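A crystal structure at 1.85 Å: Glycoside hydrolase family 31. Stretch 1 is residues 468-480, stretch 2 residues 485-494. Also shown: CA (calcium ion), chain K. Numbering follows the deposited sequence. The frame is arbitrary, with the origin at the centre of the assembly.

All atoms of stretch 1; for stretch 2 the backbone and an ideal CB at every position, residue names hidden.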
ATOM      1  N   GLY A 468       0.774  -6.052  -5.204  1.00 16.47           N
ATOM      2  CA  GLY A 468      -0.207  -6.630  -4.283  1.00 17.46           C
ATOM      3  C   GLY A 468       0.288  -6.851  -2.858  1.00 17.76           C
ATOM      4  O   GLY A 468       1.114  -6.107  -2.359  1.00 17.64           O
ATOM      5  N   GLY A 469      -0.269  -7.855  -2.195  1.00 18.28           N
ATOM      6  CA  GLY A 469       0.044  -8.180  -0.801  1.00 18.62           C
ATOM      7  C   GLY A 469      -1.026  -7.794   0.220  1.00 18.90           C
ATOM      8  O   GLY A 469      -0.867  -8.095   1.417  1.00 18.94           O
ATOM      9  N   GLU A 470      -2.115  -7.172  -0.249  1.00 18.98           N
ATOM     10  CA  GLU A 470      -3.205  -6.667   0.623  1.00 18.93           C
ATOM     11  C   GLU A 470      -4.389  -7.630   0.691  1.00 19.41           C
ATOM     12  O   GLU A 470      -5.418  -7.273   1.223  1.00 20.14           O
ATOM     13  CB  GLU A 470      -3.738  -5.323   0.123  1.00 19.03           C
ATOM     14  CG  GLU A 470      -2.673  -4.331  -0.348  1.00 18.51           C
ATOM     15  CD  GLU A 470      -2.285  -4.438  -1.826  1.00 18.84           C
ATOM     16  OE1 GLU A 470      -2.784  -5.334  -2.568  1.00 18.95           O
ATOM     17  OE2 GLU A 470      -1.462  -3.594  -2.270  1.00 18.61           O
ATOM     18  N   HIS A 471      -4.228  -8.869   0.239  1.00 19.09           N
ATOM     19  CA  HIS A 471      -5.373  -9.719  -0.112  1.00 19.42           C
ATOM     20  C   HIS A 471      -5.998 -10.488   1.058  1.00 19.83           C
ATOM     21  O   HIS A 471      -7.121 -11.005   0.934  1.00 20.36           O
ATOM     22  CB  HIS A 471      -4.944 -10.728  -1.186  1.00 19.61           C
ATOM     23  CG  HIS A 471      -4.036 -10.142  -2.225  1.00 19.30           C
ATOM     24  ND1 HIS A 471      -4.480  -9.244  -3.173  1.00 19.17           N
ATOM     25  CD2 HIS A 471      -2.710 -10.289  -2.433  1.00 19.03           C
ATOM     26  CE1 HIS A 471      -3.468  -8.871  -3.927  1.00 19.03           C
ATOM     27  NE2 HIS A 471      -2.384  -9.495  -3.505  1.00 18.76           N
ATOM     28  N   ALA A 472      -5.291 -10.582   2.181  1.00 19.76           N
ATOM     29  CA  ALA A 472      -5.751 -11.432   3.308  1.00 20.42           C
ATOM     30  C   ALA A 472      -6.755 -10.670   4.142  1.00 20.45           C
ATOM     31  O   ALA A 472      -6.386  -9.678   4.778  1.00 20.17           O
ATOM     32  CB  ALA A 472      -4.582 -11.847   4.182  1.00 20.57           C
ATOM     33  N   TRP A 473      -8.011 -11.129   4.137  1.00 20.62           N
ATOM     34  CA  TRP A 473      -9.044 -10.605   5.017  1.00 20.72           C
ATOM     35  C   TRP A 473      -9.573 -11.760   5.861  1.00 21.60           C
ATOM     36  O   TRP A 473      -9.939 -12.802   5.329  1.00 21.79           O
ATOM     37  CB  TRP A 473     -10.212 -10.024   4.232  1.00 21.07           C
ATOM     38  CG  TRP A 473      -9.947  -8.849   3.329  1.00 20.24           C
ATOM     39  CD1 TRP A 473      -8.874  -7.987   3.346  1.00 20.89           C
ATOM     40  CD2 TRP A 473     -10.802  -8.393   2.291  1.00 20.29           C
ATOM     41  NE1 TRP A 473      -9.012  -7.042   2.351  1.00 20.35           N
ATOM     42  CE2 TRP A 473     -10.192  -7.273   1.693  1.00 20.31           C
ATOM     43  CE3 TRP A 473     -12.030  -8.831   1.799  1.00 20.88           C
ATOM     44  CZ2 TRP A 473     -10.785  -6.580   0.634  1.00 20.59           C
ATOM     45  CZ3 TRP A 473     -12.619  -8.142   0.744  1.00 21.14           C
ATOM     46  CH2 TRP A 473     -11.984  -7.036   0.165  1.00 20.70           C
ATOM     47  N   GLY A 474      -9.648 -11.561   7.173  1.00 22.06           N
ATOM     48  CA  GLY A 474     -10.179 -12.573   8.086  1.00 22.42           C
ATOM     49  C   GLY A 474      -9.350 -12.562   9.345  1.00 22.60           C
ATOM     50  O   GLY A 474      -8.157 -12.883   9.309  1.00 22.86           O
ATOM     51  N   SER A 475      -9.963 -12.190  10.460  1.00 22.74           N
ATOM     52  CA  SER A 475      -9.241 -12.120  11.721  1.00 23.49           C
ATOM     53  C   SER A 475      -8.773 -13.509  12.206  1.00 24.17           C
ATOM     54  O   SER A 475      -7.815 -13.593  12.972  1.00 23.52           O
ATOM     55  CB  SER A 475     -10.128 -11.451  12.793  1.00 24.50           C
ATOM     56  OG  SER A 475     -11.170 -12.345  13.163  1.00 25.96           O
ATOM     57  N   ASP A 476      -9.436 -14.575  11.740  1.00 25.32           N
ATOM     58  CA  ASP A 476      -9.198 -15.945  12.222  1.00 27.53           C
ATOM     59  C   ASP A 476      -8.447 -16.825  11.216  1.00 26.71           C
ATOM     60  O   ASP A 476      -8.333 -18.035  11.415  1.00 25.83           O
ATOM     61  CB  ASP A 476     -10.503 -16.625  12.656  1.00 31.00           C
ATOM     62  CG  ASP A 476     -11.670 -16.387  11.681  1.00 34.37           C
ATOM     63  OD1 ASP A 476     -11.528 -15.653  10.638  1.00 36.80           O
ATOM     64  OD2 ASP A 476     -12.766 -16.913  12.000  1.00 39.06           O
ATOM     65  N   LEU A 477      -7.898 -16.217  10.159  1.00 24.43           N
ATOM     66  CA  LEU A 477      -7.008 -16.938   9.253  1.00 24.38           C
ATOM     67  C   LEU A 477      -5.822 -17.498  10.059  1.00 24.44           C
ATOM     68  O   LEU A 477      -5.529 -16.989  11.126  1.00 24.26           O
ATOM     69  CB  LEU A 477      -6.530 -16.029   8.115  1.00 23.42           C
ATOM     70  CG  LEU A 477      -7.589 -15.402   7.190  1.00 23.17           C
ATOM     71  CD1 LEU A 477      -6.900 -14.689   6.031  1.00 22.41           C
ATOM     72  CD2 LEU A 477      -8.609 -16.398   6.686  1.00 23.81           C
ATOM     73  N   ARG A 478      -5.176 -18.547   9.553  1.00 25.03           N
ATOM     74  CA  ARG A 478      -4.083 -19.222  10.240  1.00 26.03           C
ATOM     75  C   ARG A 478      -2.813 -19.187   9.401  1.00 25.27           C
ATOM     76  O   ARG A 478      -2.821 -19.539   8.207  1.00 24.45           O
ATOM     77  CB  ARG A 478      -4.441 -20.688  10.505  1.00 28.27           C
ATOM     78  CG  ARG A 478      -5.732 -20.890  11.282  1.00 31.13           C
ATOM     79  CD  ARG A 478      -5.961 -22.374  11.541  1.00 34.68           C
ATOM     80  NE  ARG A 478      -7.125 -22.635  12.407  1.00 37.32           N
ATOM     81  CZ  ARG A 478      -7.156 -22.464  13.734  1.00 39.30           C
ATOM     82  NH1 ARG A 478      -8.277 -22.724  14.411  1.00 41.89           N
ATOM     83  NH2 ARG A 478      -6.089 -22.036  14.397  1.00 40.54           N
ATOM     84  N   TYR A 479      -1.721 -18.816  10.049  1.00 24.38           N
ATOM     85  CA  TYR A 479      -0.402 -18.767   9.437  1.00 23.97           C
ATOM     86  C   TYR A 479       0.505 -19.782  10.130  1.00 25.26           C
ATOM     87  O   TYR A 479       0.352 -20.073  11.327  1.00 25.17           O
ATOM     88  CB  TYR A 479       0.184 -17.368   9.569  1.00 23.24           C
ATOM     89  CG  TYR A 479      -0.486 -16.307   8.710  1.00 22.51           C
ATOM     90  CD1 TYR A 479      -1.641 -15.649   9.130  1.00 22.54           C
ATOM     91  CD2 TYR A 479       0.058 -15.939   7.492  1.00 22.34           C
ATOM     92  CE1 TYR A 479      -2.249 -14.671   8.335  1.00 22.40           C
ATOM     93  CE2 TYR A 479      -0.521 -14.955   6.705  1.00 21.99           C
ATOM     94  CZ  TYR A 479      -1.670 -14.311   7.126  1.00 22.20           C
ATOM     95  OH  TYR A 479      -2.211 -13.351   6.285  1.00 22.33           O
ATOM     96  N   GLU A 480       1.484 -20.288   9.390  1.00 25.73           N
ATOM     97  CA  GLU A 480       2.424 -21.261   9.915  1.00 26.86           C
ATOM     98  C   GLU A 480       3.343 -20.698  10.980  1.00 26.76           C
ATOM     99  O   GLU A 480       3.911 -21.457  11.735  1.00 27.01           O
ATOM    100  CB  GLU A 480       3.275 -21.858   8.793  1.00 27.88           C
ATOM    101  CG  GLU A 480       2.494 -22.827   7.931  1.00 29.09           C
ATOM    102  CD  GLU A 480       3.344 -23.468   6.863  1.00 30.11           C
ATOM    103  OE1 GLU A 480       3.885 -22.747   5.994  1.00 30.12           O
ATOM    104  OE2 GLU A 480       3.465 -24.704   6.868  1.00 31.41           O
ATOM    105  N   UNK A 485      -4.986 -14.192  11.588  1.00 23.25           N
ATOM    106  CA  UNK A 485      -5.061 -13.124  10.601  1.00 22.88           C
ATOM    107  C   UNK A 485      -5.079 -11.736  11.174  1.00 22.85           C
ATOM    108  O   UNK A 485      -4.539 -10.798  10.574  1.00 21.58           O
ATOM    109  CB  UNK A 485      -6.310 -13.312   9.738  1.00 22.88           C
ATOM    110  N   UNK A 486      -5.672 -11.588  12.348  1.00 24.28           N
ATOM    111  CA  UNK A 486      -5.701 -10.273  12.980  1.00 25.54           C
ATOM    112  C   UNK A 486      -4.310  -9.677  13.235  1.00 24.74           C
ATOM    113  O   UNK A 486      -4.195  -8.453  13.295  1.00 24.23           O
ATOM    114  CB  UNK A 486      -6.461 -10.367  14.304  1.00 25.54           C
ATOM    115  N   UNK A 487      -3.282 -10.524  13.339  1.00 24.02           N
ATOM    116  CA  UNK A 487      -1.872 -10.077  13.340  1.00 23.82           C
ATOM    117  C   UNK A 487      -1.144 -10.279  12.025  1.00 22.38           C
ATOM    118  O   UNK A 487      -0.331  -9.460  11.639  1.00 22.60           O
ATOM    119  CB  UNK A 487      -1.101 -10.815  14.437  1.00 23.82           C
ATOM    120  N   UNK A 488      -1.402 -11.400  11.352  1.00 21.67           N
ATOM    121  CA  UNK A 488      -0.644 -11.800  10.171  1.00 20.94           C
ATOM    122  C   UNK A 488      -0.987 -11.075   8.883  1.00 20.22           C
ATOM    123  O   UNK A 488      -0.136 -10.959   7.994  1.00 20.29           O
ATOM    124  CB  UNK A 488      -0.837 -13.301   9.945  1.00 20.94           C
ATOM    125  N   UNK A 489      -2.222 -10.591   8.776  1.00 19.89           N
ATOM    126  CA  UNK A 489      -2.695  -9.966   7.531  1.00 19.17           C
ATOM    127  C   UNK A 489      -1.979  -8.628   7.224  1.00 19.08           C
ATOM    128  O   UNK A 489      -1.607  -8.408   6.071  1.00 19.08           O
ATOM    129  CB  UNK A 489      -4.204  -9.731   7.619  1.00 19.17           C
ATOM    130  N   UNK A 490      -1.781  -7.761   8.224  1.00 18.91           N
ATOM    131  CA  UNK A 490      -0.996  -6.524   8.019  1.00 19.32           C
ATOM    132  C   UNK A 490       0.496  -6.801   7.817  1.00 19.50           C
ATOM    133  O   UNK A 490       1.202  -6.049   7.134  1.00 18.79           O
ATOM    134  CB  UNK A 490      -1.178  -5.586   9.214  1.00 19.32           C
ATOM    135  N   UNK A 491       0.980  -7.843   8.475  1.00 19.37           N
ATOM    136  CA  UNK A 491       2.357  -8.270   8.334  1.00 20.30           C
ATOM    137  C   UNK A 491       2.679  -8.849   6.960  1.00 19.53           C
ATOM    138  O   UNK A 491       3.835  -8.795   6.520  1.00 19.65           O
ATOM    139  CB  UNK A 491       2.680  -9.306   9.413  1.00 20.30           C
ATOM    140  N   UNK A 492       1.675  -9.398   6.277  1.00 19.38           N
ATOM    141  CA  UNK A 492       1.878 -10.118   5.010  1.00 18.76           C
ATOM    142  C   UNK A 492       2.833  -9.416   4.018  1.00 18.62           C
ATOM    143  O   UNK A 492       3.761 -10.049   3.504  1.00 17.70           O
ATOM    144  CB  UNK A 492       0.521 -10.322   4.332  1.00 18.76           C
ATOM    145  N   UNK A 493       2.577  -8.130   3.714  1.00 18.51           N
ATOM    146  CA  UNK A 493       3.440  -7.504   2.709  1.00 18.40           C
ATOM    147  C   UNK A 493       4.906  -7.366   3.107  1.00 18.60           C
ATOM    148  O   UNK A 493       5.780  -7.360   2.212  1.00 18.31           O
ATOM    149  CB  UNK A 493       2.892  -6.115   2.376  1.00 18.40           C
ATOM    150  N   UNK A 494       5.181  -7.320   4.410  1.00 18.59           N
ATOM    151  CA  UNK A 494       6.558  -7.303   4.905  1.00 19.09           C
ATOM    152  C   UNK A 494       7.240  -8.640   4.577  1.00 19.27           C
ATOM    153  O   UNK A 494       8.341  -8.666   4.037  1.00 18.57           O
ATOM    154  CB  UNK A 494       6.588  -7.036   6.411  1.00 19.09           C
TER
HETATM  155 CA    CA K 812      -8.390  -9.123  17.320  1.00 42.80          CA

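Position 485 opens the helix with its CA-to-CB bond aimed at stretch 1, where the turn from Gly 474 to Leu 477 lies close. An ideal CB would sit 1.9 Å from Gly 474 O, a clash, and 3.2 Å from Leu 477 CB. The backbone angles are ordinary for a helix, so the neighbours rather than the torsions demand glycine. The residue is Gly 485, and the close approach is used: its CA lies 3.4 Å from Gly 474 O in a CA-H...O contact, and its N gives a weak hydrogen bond to Leu 477 O at 2.9 Å.

At 486 the CB points sideways, 3.7 Å from Ser 475 O, with room to lead a side chain past the turn. The backbone is already engaged, since N of this position donates to Ser 475 O at 3.0 Å. The calcium ion, 3.8 Å from the ideal CB of 486, favours an oxygen-bearing side chain, with Asp or Glu the natural candidates. The deposited residue is Asp 486, whose OD2 binds the calcium ion at 2.8 Å; three waters and atoms elsewhere in the structure complete the site.

Position 487 also points sideways, but nothing of stretch 1 comes within 5.5 Å of its ideal CB. Many residues would fit, and Glu 487 makes no contact here.

Position 488 turns toward the ring of Tyr 479, and an ideal CB would be 2.5 Å from Tyr 479 CE1. Such a clash leaves glycine as the choice. Gly 488 lays its CA over one face of that ring, 4.2 Å from the centroid, in a CH-pi contact, an approach the absent CB permits.

Position 489 points sideways from its CA, yet it looks out on Ala 472 O, Tyr 479 OH and Gly 474 O. A hydroxyl and carbonyls invite a side chain that can both accept and donate: Asn suits well, and Gln is conceivable if its longer chain can fold back; a serine hydroxyl would be too short to reach Gly 474 O, and an aliphatic group would leave Tyr 479 OH and Gly 474 O without this partner. It is Asn 489, whose amide serves two partners. Its OD1 accepts from Tyr 479 OH at 2.7 Å, while ND2 donates to Gly 474 O at 3.0 Å. Water 2 also links ND2 to Gly 474 N, and Asn 489 OD1 packs 3.3 Å from Ala 472 CB.

Positions 490 and 491 find no stretch 1 atom near their ideal CB, so this contact sets little constraint; they are Asn 490 and Leu 491.

Position 492 again points toward stretch 1, with Gly 469 O 3.9 Å and Tyr 479 OH 4.5 Å from the ideal CB. A sizeable apolar or aromatic group could pack here. Tyr 492 does so, bringing CD2 to 4.0 Å from Tyr 479 CE2 and CD1 to 3.7 Å from Gly 469 O.

Position 493 faces Gly 469, whose missing side chain leaves space: a CB there would be tight against this one. A compact residue fits, and Pro 493 places CD 3.6 Å from Gly 469 O.

Position 494 is out of reach and little constrained; it is Val 494.

Stretch 2 (485-494) GDEGNNLYPV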
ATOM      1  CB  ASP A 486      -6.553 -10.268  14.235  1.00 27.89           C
ATOM      2  CG  ASP A 486      -5.954 -11.067  15.363  1.00 30.09           C
ATOM      3  OD1 ASP A 486      -5.229 -12.063  15.123  1.00 32.08           O
ATOM      4  OD2 ASP A 486      -6.260 -10.703  16.512  1.00 34.17           O
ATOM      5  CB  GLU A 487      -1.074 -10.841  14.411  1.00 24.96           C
ATOM      6  CG  GLU A 487      -1.370 -10.451  15.824  1.00 26.35           C
ATOM      7  CD  GLU A 487      -0.379 -11.077  16.811  1.00 27.65           C
ATOM      8  OE1 GLU A 487      -0.407 -12.310  16.999  1.00 27.54           O
ATOM      9  OE2 GLU A 487       0.444 -10.334  17.380  1.00 28.08           O
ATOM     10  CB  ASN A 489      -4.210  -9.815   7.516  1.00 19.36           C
ATOM     11  CG  ASN A 489      -4.942 -11.163   7.594  1.00 19.98           C
ATOM     12  OD1 ASN A 489      -4.338 -12.234   7.475  1.00 20.95           O
ATOM     13  ND2 ASN A 489      -6.227 -11.110   7.833  1.00 20.58           N
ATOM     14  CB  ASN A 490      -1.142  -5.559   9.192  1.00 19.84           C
ATOM     15  CG  ASN A 490      -2.492  -4.852   9.235  1.00 20.54           C
ATOM     16  OD1 ASN A 490      -3.114  -4.569   8.205  1.00 20.33           O
ATOM     17  ND2 ASN A 490      -2.946  -4.539  10.456  1.00 21.17           N
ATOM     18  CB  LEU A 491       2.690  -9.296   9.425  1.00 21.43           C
ATOM     19  CG  LEU A 491       4.138  -9.780   9.530  1.00 22.60           C
ATOM     20  CD1 LEU A 491       5.124  -8.641   9.734  1.00 22.87           C
ATOM     21  CD2 LEU A 491       4.261 -10.787  10.666  1.00 23.87           C
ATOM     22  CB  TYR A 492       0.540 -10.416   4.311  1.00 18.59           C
ATOM     23  CG  TYR A 492       0.712 -11.444   3.236  1.00 18.62           C
ATOM     24  CD1 TYR A 492       1.151 -11.096   1.970  1.00 18.23           C
ATOM     25  CD2 TYR A 492       0.511 -12.796   3.509  1.00 18.95           C
ATOM     26  CE1 TYR A 492       1.392 -12.057   0.993  1.00 18.16           C
ATOM     27  CE2 TYR A 492       0.726 -13.761   2.540  1.00 18.96           C
ATOM     28  CZ  TYR A 492       1.159 -13.395   1.281  1.00 18.69           C
ATOM     29  OH  TYR A 492       1.355 -14.373   0.322  1.00 18.79           O
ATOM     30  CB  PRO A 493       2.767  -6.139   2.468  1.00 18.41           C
ATOM     31  CG  PRO A 493       1.952  -5.885   3.670  1.00 18.58           C
ATOM     32  CD  PRO A 493       1.444  -7.247   4.064  1.00 18.74           C
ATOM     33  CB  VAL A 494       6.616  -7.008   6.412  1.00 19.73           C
ATOM     34  CG1 VAL A 494       8.053  -6.878   6.889  1.00 20.48           C
ATOM     35  CG2 VAL A 494       5.847  -5.724   6.724  1.00 19.97           C
TER
HETATM   36  O   HOH W   1      -2.696  -8.792   3.443  1.00 18.92           O
HETATM   37  O   HOH W   2      -8.417  -9.182   8.471  1.00 24.79           O
HETATM   38  O   HOH W   3      -8.902 -11.523  17.586  1.00 41.59           O
HETATM   39  O   HOH W   4     -10.067  -8.743  19.190  1.00 42.91           O
HETATM   40  O   HOH W   5      -9.778  -8.964  15.451  1.00 35.90           O
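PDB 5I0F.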